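Local structure of Two-component sensor histidine kinase (Nostoc sp., 6OZB) at residues C[55-67]-C[79-93]. The protein probably senses light through a GAF domain of a cyanobacterial phytochrome, here bound to phycoerythrobilin, and relays the signal as a two-component histidine kinase. The protein carries 1 engineered substitution. Residues are numbered along the deposited sequence; the frame is centred on the assembly and turned at random.
Sequences YKFHPDGSGQVIA and LGLNFPADDIPPQAR. With PEB (phycoerythrobilin), chain F.
Gly-63 and Phe-83 form a hydrogen-bonded pair where strand 82-83 lines up antiparallel with strand 63-70, at one edge of the GAF-domain sheet beside the phycoerythrobilin pocket. Their backbones exchange two bonds, Phe-83 N to Gly-63 O at 2.8 Å and Gly-63 N to Phe-83 O; farther along, Val-65 N reaches Leu-81 O, and Gly-80 N reaches Val-65 O. On the face carrying Gln-64 and Asn-82 each side-chain amide makes a separate bond. Gln-64 runs out extended, CG swung opposite the backbone N (chi1 -178°), and delivers NE2 to Gly-80 O at 3.0 Å, a nearly straight bond that meets the carbonyl from above its plane. An alanine at Gln-64 would remove this donor and is likely to leave the Gly-80 carbonyl without its side-chain partner. Asn-82 OD1 lies at the edge of the His-58 ring and accepts from NE2 at 3.2 Å. Apolar packing fills the other face: Phe-83 CD1 sits at the Tyr-55 ring edge, 3.8 Å from CE1, while Val-65 CG2 touches Phe-83 CE1. The chromophore's CAD lies over the centre of one Phe-83 face, and Ile-88 CG1 packs against its C4C. Asp-87 O comes within 2.9 Å of the chromophore's NB, and Asp-87 OD2 is hydrogen-bonded to Tyr-142. At the loop end, Asp-60 OD1 closes an Asx turn onto Ser-62 N and also accepts from Ser-62 OG. Arg-93, bent at chi3 (-62°), brings NH2 to Gly-61 O at 3.0 Å; that same oxygen accepts from a water, whose own oxygen accepts a hydrogen bond from Tyr-55 OH at 2.7 Å.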
ATOM      1  N   TYR C  55     -10.486  16.053 -20.046  1.00 17.37           N
ATOM      2  CA  TYR C  55     -11.284  15.037 -20.717  1.00 15.30           C
ATOM      3  C   TYR C  55     -12.740  15.312 -20.365  1.00 19.41           C
ATOM      4  O   TYR C  55     -13.049  15.451 -19.202  1.00 21.99           O
ATOM      5  CB  TYR C  55     -10.831  13.651 -20.238  1.00 17.10           C
ATOM      6  CG  TYR C  55     -11.451  12.470 -20.880  1.00 21.08           C
ATOM      7  CD1 TYR C  55     -11.075  12.047 -22.155  1.00 23.37           C
ATOM      8  CD2 TYR C  55     -12.378  11.716 -20.193  1.00 21.28           C
ATOM      9  CE1 TYR C  55     -11.646  10.943 -22.727  1.00 20.24           C
ATOM     10  CE2 TYR C  55     -12.928  10.603 -20.749  1.00 19.77           C
ATOM     11  CZ  TYR C  55     -12.572  10.218 -22.018  1.00 21.73           C
ATOM     12  OH  TYR C  55     -13.139   9.094 -22.577  1.00 24.44           O
ATOM     13  N   LYS C  56     -13.618  15.399 -21.350  1.00 17.14           N
ATOM     14  CA  LYS C  56     -15.018  15.722 -21.089  1.00 14.85           C
ATOM     15  C   LYS C  56     -15.886  14.516 -21.443  1.00 18.79           C
ATOM     16  O   LYS C  56     -15.781  13.953 -22.547  1.00 17.87           O
ATOM     17  CB  LYS C  56     -15.434  16.950 -21.890  1.00 22.52           C
ATOM     18  CG  LYS C  56     -16.870  17.467 -21.587  1.00 27.97           C
ATOM     19  CD  LYS C  56     -17.236  18.557 -22.599  1.00 33.34           C
ATOM     20  CE  LYS C  56     -18.543  19.302 -22.285  1.00 45.28           C
ATOM     21  NZ  LYS C  56     -19.633  18.393 -21.933  1.00 52.71           N
ATOM     22  N   PHE C  57     -16.742  14.103 -20.513  1.00 17.45           N
ATOM     23  CA  PHE C  57     -17.595  12.936 -20.749  1.00 17.35           C
ATOM     24  C   PHE C  57     -18.791  13.274 -21.640  1.00 22.06           C
ATOM     25  O   PHE C  57     -19.373  14.353 -21.535  1.00 23.02           O
ATOM     26  CB  PHE C  57     -18.107  12.339 -19.447  1.00 17.61           C
ATOM     27  CG  PHE C  57     -17.066  11.603 -18.675  1.00 20.03           C
ATOM     28  CD1 PHE C  57     -16.614  10.369 -19.106  1.00 22.01           C
ATOM     29  CD2 PHE C  57     -16.528  12.138 -17.514  1.00 21.54           C
ATOM     30  CE1 PHE C  57     -15.631   9.680 -18.401  1.00 21.42           C
ATOM     31  CE2 PHE C  57     -15.561  11.459 -16.804  1.00 20.07           C
ATOM     32  CZ  PHE C  57     -15.103  10.223 -17.257  1.00 26.82           C
ATOM     33  N   HIS C  58     -19.111  12.335 -22.531  1.00 22.94           N
ATOM     34  CA  HIS C  58     -20.373  12.311 -23.267  1.00 28.52           C
ATOM     35  C   HIS C  58     -21.435  11.609 -22.414  1.00 27.27           C
ATOM     36  O   HIS C  58     -21.105  10.857 -21.501  1.00 32.69           O
ATOM     37  CB  HIS C  58     -20.217  11.565 -24.593  1.00 36.17           C
ATOM     38  CG  HIS C  58     -19.150  12.115 -25.486  1.00 36.67           C
ATOM     39  ND1 HIS C  58     -19.216  13.371 -26.048  1.00 44.62           N
ATOM     40  CD2 HIS C  58     -17.990  11.570 -25.922  1.00 37.15           C
ATOM     41  CE1 HIS C  58     -18.142  13.576 -26.790  1.00 37.97           C
ATOM     42  NE2 HIS C  58     -17.381  12.498 -26.727  1.00 42.28           N
ATOM     43  N   PRO C  59     -22.713  11.811 -22.733  1.00 30.70           N
ATOM     44  CA  PRO C  59     -23.768  11.142 -21.968  1.00 33.59           C
ATOM     45  C   PRO C  59     -23.634   9.614 -21.866  1.00 41.15           C
ATOM     46  O   PRO C  59     -23.986   9.055 -20.824  1.00 43.62           O
ATOM     47  CB  PRO C  59     -25.036  11.516 -22.743  1.00 35.87           C
ATOM     48  CG  PRO C  59     -24.721  12.841 -23.340  1.00 35.94           C
ATOM     49  CD  PRO C  59     -23.258  12.765 -23.710  1.00 36.20           C
ATOM     50  N   ASP C  60     -23.127   8.950 -22.905  1.00 35.70           N
ATOM     51  CA  ASP C  60     -23.034   7.492 -22.880  1.00 38.41           C
ATOM     52  C   ASP C  60     -21.788   6.987 -22.131  1.00 35.07           C
ATOM     53  O   ASP C  60     -21.537   5.790 -22.088  1.00 42.73           O
ATOM     54  CB  ASP C  60     -23.065   6.932 -24.315  1.00 35.55           C
ATOM     55  CG  ASP C  60     -21.812   7.267 -25.131  1.00 43.41           C
ATOM     56  OD1 ASP C  60     -20.918   8.013 -24.665  1.00 33.15           O
ATOM     57  OD2 ASP C  60     -21.729   6.767 -26.271  1.00 42.13           O
ATOM     58  N   GLY C  61     -21.007   7.900 -21.555  1.00 30.61           N
ATOM     59  CA  GLY C  61     -19.855   7.527 -20.747  1.00 33.09           C
ATOM     60  C   GLY C  61     -18.524   7.525 -21.496  1.00 26.39           C
ATOM     61  O   GLY C  61     -17.446   7.447 -20.889  1.00 27.43           O
ATOM     62  N   SER C  62     -18.598   7.575 -22.820  1.00 27.54           N
ATOM     63  CA  SER C  62     -17.421   7.850 -23.630  1.00 23.92           C
ATOM     64  C   SER C  62     -17.023   9.274 -23.382  1.00 20.22           C
ATOM     65  O   SER C  62     -17.694  10.012 -22.666  1.00 21.63           O
ATOM     66  CB  SER C  62     -17.689   7.648 -25.117  1.00 28.83           C
ATOM     67  OG  SER C  62     -18.593   8.625 -25.610  1.00 28.78           O
ATOM     68  N   GLY C  63     -15.925   9.686 -23.983  1.00 21.75           N
ATOM     69  CA  GLY C  63     -15.473  11.034 -23.775  1.00 20.92           C
ATOM     70  C   GLY C  63     -14.458  11.506 -24.787  1.00 21.88           C
ATOM     71  O   GLY C  63     -14.054  10.754 -25.668  1.00 26.78           O
ATOM     72  N   GLN C  64     -14.054  12.765 -24.633  1.00 19.14           N
ATOM     73  CA  GLN C  64     -13.179  13.430 -25.580  1.00 19.30           C
ATOM     74  C   GLN C  64     -12.135  14.316 -24.882  1.00 15.68           C
ATOM     75  O   GLN C  64     -12.407  14.994 -23.870  1.00 17.65           O
ATOM     76  CB  GLN C  64     -14.012  14.273 -26.543  1.00 24.33           C
ATOM     77  CG  GLN C  64     -13.184  14.976 -27.620  1.00 25.82           C
ATOM     78  CD  GLN C  64     -14.037  15.703 -28.640  1.00 25.66           C
ATOM     79  OE1 GLN C  64     -14.979  16.423 -28.290  1.00 29.63           O
ATOM     80  NE2 GLN C  64     -13.709  15.525 -29.914  1.00 29.01           N
ATOM     81  N   VAL C  65     -10.919  14.304 -25.408  1.00 17.19           N
ATOM     82  CA  VAL C  65      -9.908  15.214 -24.928  1.00 17.37           C
ATOM     83  C   VAL C  65     -10.208  16.576 -25.538  1.00 17.13           C
ATOM     84  O   VAL C  65     -10.120  16.751 -26.751  1.00 19.60           O
ATOM     85  CB  VAL C  65      -8.482  14.723 -25.282  1.00 14.36           C
ATOM     86  CG1 VAL C  65      -7.446  15.724 -24.833  1.00 18.67           C
ATOM     87  CG2 VAL C  65      -8.207  13.378 -24.654  1.00 21.74           C
ATOM     88  N   ILE C  66     -10.612  17.533 -24.706  1.00 17.16           N
ATOM     89  CA  ILE C  66     -11.036  18.840 -25.225  1.00 16.21           C
ATOM     90  C   ILE C  66     -10.000  19.920 -24.990  1.00 18.55           C
ATOM     91  O   ILE C  66     -10.122  21.013 -25.524  1.00 17.75           O
ATOM     92  CB  ILE C  66     -12.388  19.288 -24.635  1.00 18.17           C
ATOM     93  CG1 ILE C  66     -12.364  19.323 -23.112  1.00 24.77           C
ATOM     94  CG2 ILE C  66     -13.475  18.365 -25.145  1.00 23.45           C
ATOM     95  CD1 ILE C  66     -13.475  20.218 -22.517  1.00 27.83           C
ATOM     96  N   ALA C  67      -8.991  19.631 -24.166  1.00 18.91           N
ATOM     97  CA  ALA C  67      -7.866  20.551 -23.986  1.00 14.92           C
ATOM     98  C   ALA C  67      -6.617  19.778 -23.591  1.00 21.73           C
ATOM     99  O   ALA C  67      -6.704  18.752 -22.903  1.00 20.23           O
ATOM    100  CB  ALA C  67      -8.191  21.597 -22.944  1.00 18.91           C
ATOM    101  N   LEU C  79      -5.404  15.617 -28.382  1.00 22.33           N
ATOM    102  CA  LEU C  79      -6.469  16.594 -28.474  1.00 20.78           C
ATOM    103  C   LEU C  79      -7.494  16.204 -29.538  1.00 21.50           C
ATOM    104  O   LEU C  79      -7.140  15.830 -30.674  1.00 21.04           O
ATOM    105  CB  LEU C  79      -5.884  17.962 -28.796  1.00 22.51           C
ATOM    106  CG  LEU C  79      -6.894  19.096 -28.821  1.00 19.32           C
ATOM    107  CD1 LEU C  79      -7.488  19.405 -27.433  1.00 18.54           C
ATOM    108  CD2 LEU C  79      -6.253  20.322 -29.447  1.00 26.46           C
ATOM    109  N   GLY C  80      -8.774  16.286 -29.185  1.00 21.01           N
ATOM    110  CA  GLY C  80      -9.831  15.973 -30.130  1.00 22.41           C
ATOM    111  C   GLY C  80     -10.164  14.496 -30.202  1.00 26.10           C
ATOM    112  O   GLY C  80     -11.161  14.116 -30.809  1.00 29.66           O
ATOM    113  N   LEU C  81      -9.328  13.636 -29.632  1.00 25.22           N
ATOM    114  CA  LEU C  81      -9.608  12.203 -29.743  1.00 22.65           C
ATOM    115  C   LEU C  81     -10.723  11.793 -28.786  1.00 27.62           C
ATOM    116  O   LEU C  81     -10.841  12.326 -27.674  1.00 25.39           O
ATOM    117  CB  LEU C  81      -8.371  11.367 -29.478  1.00 28.05           C
ATOM    118  CG  LEU C  81      -7.234  11.555 -30.480  1.00 28.58           C
ATOM    119  CD1 LEU C  81      -6.099  10.653 -30.079  1.00 30.50           C
ATOM    120  CD2 LEU C  81      -7.695  11.290 -31.898  1.00 38.35           C
ATOM    121  N   ASN C  82     -11.532  10.840 -29.252  1.00 30.74           N
ATOM    122  CA  ASN C  82     -12.596  10.237 -28.453  1.00 26.00           C
ATOM    123  C   ASN C  82     -12.182   8.887 -27.904  1.00 31.73           C
ATOM    124  O   ASN C  82     -11.513   8.110 -28.580  1.00 27.85           O
ATOM    125  CB  ASN C  82     -13.870  10.055 -29.279  1.00 29.38           C
ATOM    126  CG  ASN C  82     -14.503  11.363 -29.671  1.00 30.96           C
ATOM    127  OD1 ASN C  82     -15.019  12.093 -28.826  1.00 33.29           O
ATOM    128  ND2 ASN C  82     -14.477  11.667 -30.957  1.00 48.89           N
ATOM    129  N   PHE C  83     -12.602   8.588 -26.684  1.00 23.86           N
ATOM    130  CA  PHE C  83     -12.328   7.285 -26.106  1.00 24.48           C
ATOM    131  C   PHE C  83     -13.621   6.647 -25.615  1.00 23.17           C
ATOM    132  O   PHE C  83     -14.489   7.335 -25.084  1.00 24.03           O
ATOM    133  CB  PHE C  83     -11.329   7.409 -24.969  1.00 22.30           C
ATOM    134  CG  PHE C  83      -9.976   7.915 -25.406  1.00 25.63           C
ATOM    135  CD1 PHE C  83      -9.749   9.259 -25.550  1.00 26.33           C
ATOM    136  CD2 PHE C  83      -8.949   7.030 -25.721  1.00 36.76           C
ATOM    137  CE1 PHE C  83      -8.518   9.742 -25.957  1.00 27.85           C
ATOM    138  CE2 PHE C  83      -7.708   7.500 -26.138  1.00 37.91           C
ATOM    139  CZ  PHE C  83      -7.493   8.857 -26.262  1.00 28.09           C
ATOM    140  N   PRO C  84     -13.746   5.326 -25.776  1.00 27.57           N
ATOM    141  CA  PRO C  84     -14.998   4.641 -25.440  1.00 26.06           C
ATOM    142  C   PRO C  84     -15.257   4.528 -23.938  1.00 27.68           C
ATOM    143  O   PRO C  84     -14.338   4.651 -23.119  1.00 28.97           O
ATOM    144  CB  PRO C  84     -14.810   3.257 -26.057  1.00 27.08           C
ATOM    145  CG  PRO C  84     -13.375   3.053 -26.120  1.00 33.79           C
ATOM    146  CD  PRO C  84     -12.723   4.390 -26.267  1.00 31.37           C
ATOM    147  N   ALA C  85     -16.517   4.306 -23.593  1.00 28.28           N
ATOM    148  CA  ALA C  85     -16.926   4.129 -22.206  1.00 27.08           C
ATOM    149  C   ALA C  85     -16.153   2.994 -21.557  1.00 26.59           C
ATOM    150  O   ALA C  85     -15.808   3.071 -20.386  1.00 28.11           O
ATOM    151  CB  ALA C  85     -18.430   3.857 -22.125  1.00 36.27           C
ATOM    152  N   ASP C  86     -15.879   1.944 -22.329  1.00 28.20           N
ATOM    153  CA  ASP C  86     -15.238   0.741 -21.805  1.00 27.36           C
ATOM    154  C   ASP C  86     -13.832   0.980 -21.257  1.00 23.04           C
ATOM    155  O   ASP C  86     -13.310   0.144 -20.516  1.00 22.12           O
ATOM    156  CB  ASP C  86     -15.145  -0.341 -22.898  1.00 48.73           C
ATOM    157  CG  ASP C  86     -16.479  -0.998 -23.196  1.00 80.48           C
ATOM    158  OD1 ASP C  86     -17.466  -0.735 -22.471  1.00 84.88           O
ATOM    159  OD2 ASP C  86     -16.532  -1.799 -24.155  1.00 92.76           O
ATOM    160  N   ASP C  87     -13.212   2.099 -21.615  1.00 21.08           N
ATOM    161  CA  ASP C  87     -11.871   2.397 -21.115  1.00 21.75           C
ATOM    162  C   ASP C  87     -11.891   2.635 -19.603  1.00 23.56           C
ATOM    163  O   ASP C  87     -10.869   2.445 -18.934  1.00 23.11           O
ATOM    164  CB  ASP C  87     -11.266   3.605 -21.831  1.00 25.86           C
ATOM    165  CG  ASP C  87     -10.800   3.275 -23.230  1.00 30.63           C
ATOM    166  OD1 ASP C  87     -11.222   2.218 -23.758  1.00 31.45           O
ATOM    167  OD2 ASP C  87     -10.022   4.084 -23.795  1.00 24.86           O
ATOM    168  N   ILE C  88     -13.051   3.054 -19.090  1.00 25.59           N
ATOM    169  CA  ILE C  88     -13.269   3.242 -17.659  1.00 23.73           C
ATOM    170  C   ILE C  88     -14.436   2.341 -17.248  1.00 26.08           C
ATOM    171  O   ILE C  88     -15.594   2.736 -17.354  1.00 28.37           O
ATOM    172  CB  ILE C  88     -13.582   4.726 -17.325  1.00 25.71           C
ATOM    173  CG1 ILE C  88     -12.487   5.627 -17.888  1.00 22.71           C
ATOM    174  CG2 ILE C  88     -13.702   4.930 -15.825  1.00 27.13           C
ATOM    175  CD1 ILE C  88     -12.722   7.097 -17.681  1.00 21.67           C
ATOM    176  N   PRO C  89     -14.136   1.122 -16.764  1.00 29.38           N
ATOM    177  CA  PRO C  89     -15.189   0.154 -16.434  1.00 28.16           C
ATOM    178  C   PRO C  89     -16.026   0.597 -15.246  1.00 28.16           C
ATOM    179  O   PRO C  89     -15.616   1.508 -14.536  1.00 23.48           O
ATOM    180  CB  PRO C  89     -14.403  -1.119 -16.098  1.00 31.59           C
ATOM    181  CG  PRO C  89     -13.095  -0.937 -16.744  1.00 37.70           C
ATOM    182  CD  PRO C  89     -12.805   0.530 -16.590  1.00 27.87           C
ATOM    183  N   PRO C  90     -17.175  -0.049 -15.022  1.00 27.60           N
ATOM    184  CA  PRO C  90     -18.107   0.351 -13.959  1.00 25.48           C
ATOM    185  C   PRO C  90     -17.466   0.510 -12.565  1.00 31.21           C
ATOM    186  O   PRO C  90     -17.727   1.516 -11.905  1.00 28.62           O
ATOM    187  CB  PRO C  90     -19.117  -0.789 -13.960  1.00 32.29           C
ATOM    188  CG  PRO C  90     -19.128  -1.249 -15.343  1.00 34.10           C
ATOM    189  CD  PRO C  90     -17.708  -1.178 -15.796  1.00 27.65           C
ATOM    190  N   GLN C  91     -16.624  -0.426 -12.138  1.00 30.72           N
ATOM    191  CA  GLN C  91     -16.017  -0.303 -10.810  1.00 37.01           C
ATOM    192  C   GLN C  91     -15.266   1.006 -10.667  1.00 34.19           C
ATOM    193  O   GLN C  91     -15.479   1.737  -9.703  1.00 24.20           O
ATOM    194  CB  GLN C  91     -15.056  -1.445 -10.501  1.00 46.77           C
ATOM    195  CG  GLN C  91     -15.711  -2.722 -10.014  1.00 71.17           C
ATOM    196  CD  GLN C  91     -14.692  -3.693  -9.441  1.00 81.83           C
ATOM    197  OE1 GLN C  91     -13.491  -3.587  -9.709  1.00 74.95           O
ATOM    198  NE2 GLN C  91     -15.161  -4.628  -8.626  1.00 90.87           N
ATOM    199  N   ALA C  92     -14.416   1.304 -11.645  1.00 22.42           N
ATOM    200  CA  ALA C  92     -13.626   2.530 -11.643  1.00 29.63           C
ATOM    201  C   ALA C  92     -14.526   3.744 -11.700  1.00 25.17           C
ATOM    202  O   ALA C  92     -14.289   4.728 -11.007  1.00 25.45           O
ATOM    203  CB  ALA C  92     -12.669   2.539 -12.817  1.00 29.35           C
ATOM    204  N   ARG C  93     -15.559   3.672 -12.534  1.00 29.57           N
ATOM    205  CA  ARG C  93     -16.445   4.811 -12.735  1.00 30.53           C
ATOM    206  C   ARG C  93     -17.190   5.118 -11.445  1.00 31.18           C
ATOM    207  O   ARG C  93     -17.334   6.275 -11.061  1.00 31.46           O
ATOM    208  CB  ARG C  93     -17.416   4.534 -13.883  1.00 34.98           C
ATOM    209  CG  ARG C  93     -18.172   5.763 -14.380  1.00 45.13           C
ATOM    210  CD  ARG C  93     -18.952   5.459 -15.648  1.00 49.94           C
ATOM    211  NE  ARG C  93     -18.097   5.062 -16.774  1.00 51.25           N
ATOM    212  CZ  ARG C  93     -17.712   5.878 -17.758  1.00 40.38           C
ATOM    213  NH1 ARG C  93     -18.081   7.153 -17.773  1.00 34.33           N
ATOM    214  NH2 ARG C  93     -16.951   5.413 -18.738  1.00 40.70           N
TER
HETATM  215  CHC PEB F 900      -8.828   5.957 -18.936  1.00 20.30           C
HETATM  216  NC  PEB F 900      -8.926   4.077 -17.248  1.00 21.58           N
HETATM  217  C1C PEB F 900      -9.047   3.890 -15.905  1.00 20.45           C
HETATM  218  C2C PEB F 900      -9.119   5.105 -15.272  1.00 22.80           C
HETATM  219  C3C PEB F 900      -9.051   6.086 -16.237  1.00 21.96           C
HETATM  220  C4C PEB F 900      -8.932   5.423 -17.479  1.00 16.88           C
HETATM  221  CMC PEB F 900      -9.132   7.559 -15.881  1.00 26.08           C
HETATM  222  CAC PEB F 900      -9.257   5.249 -13.718  1.00 15.89           C
HETATM  223  CBC PEB F 900      -7.933   4.967 -13.028  1.00 21.89           C
HETATM  224  CGC PEB F 900      -7.060   6.189 -13.147  1.00 28.33           C
HETATM  225  O1C PEB F 900      -7.489   7.283 -12.683  1.00 24.48           O
HETATM  226  O2C PEB F 900      -5.915   6.123 -13.688  1.00 21.85           O
HETATM  227  ND  PEB F 900      -7.098   7.618 -18.542  1.00 28.29           N
HETATM  228  C1D PEB F 900      -8.530   7.373 -18.997  1.00 27.37           C
HETATM  229  C2D PEB F 900      -8.509   7.803 -20.387  1.00 25.39           C
HETATM  230  C3D PEB F 900      -7.254   8.225 -20.771  1.00 28.86           C
HETATM  231  C4D PEB F 900      -6.334   8.166 -19.696  1.00 33.05           C
HETATM  232  CMD PEB F 900      -9.738   7.672 -21.326  1.00 28.57           C
HETATM  233  CAD PEB F 900      -6.889   8.606 -22.217  1.00 48.75           C
HETATM  234  CBD PEB F 900      -6.103   9.708 -22.429  1.00 56.99           C
HETATM  235  OD  PEB F 900      -5.156   8.492 -19.680  1.00 29.20           O
HETATM  236  NA  PEB F 900      -9.098  -0.137 -20.011  1.00 24.13           N
HETATM  237  C1A PEB F 900      -9.036  -0.277 -21.424  1.00 30.03           C
HETATM  238  C2A PEB F 900      -9.580  -1.626 -21.816  1.00 25.55           C
HETATM  239  C3A PEB F 900     -10.017  -2.324 -20.537  1.00 25.94           C
HETATM  240  C4A PEB F 900      -9.682  -1.320 -19.416  1.00 25.41           C
HETATM  241  CMA PEB F 900     -10.726  -1.523 -22.870  1.00 28.90           C
HETATM  242  CBA PEB F 900      -9.579  -4.750 -21.267  1.00 26.91           C
HETATM  243  OA  PEB F 900      -8.622   0.588 -22.177  1.00 28.26           O
HETATM  244  CHA PEB F 900      -9.840  -1.622 -18.095  1.00 19.65           C
HETATM  245  CAA PEB F 900      -9.373  -3.669 -20.190  1.00 23.54           C
HETATM  246  NB  PEB F 900      -9.411   0.839 -17.051  1.00 17.61           N
HETATM  247  C1B PEB F 900      -9.586  -0.617 -16.975  1.00 19.17           C
HETATM  248  C2B PEB F 900      -9.520  -1.068 -15.605  1.00 17.53           C
HETATM  249  C3B PEB F 900      -9.291   0.091 -14.797  1.00 17.51           C
HETATM  250  C4B PEB F 900      -9.224   1.316 -15.671  1.00 21.89           C
HETATM  251  CHB PEB F 900      -9.036   2.566 -15.138  1.00 18.16           C
HETATM  252  CMB PEB F 900      -9.669  -2.486 -15.154  1.00 20.81           C
HETATM  253  CAB PEB F 900      -9.138   0.111 -13.290  1.00 17.13           C
HETATM  254  CBB PEB F 900      -7.664   0.122 -12.948  1.00 17.57           C
HETATM  255  CGB PEB F 900      -7.608  -0.030 -11.427  1.00 22.39           C
HETATM  256  O1B PEB F 900      -8.085   0.905 -10.717  1.00 27.88           O
HETATM  257  O2B PEB F 900      -7.133  -1.072 -10.914  1.00 17.11           O
HETATM  258  O   HOH W   1     -14.525   7.201 -21.310  1.00 28.52           O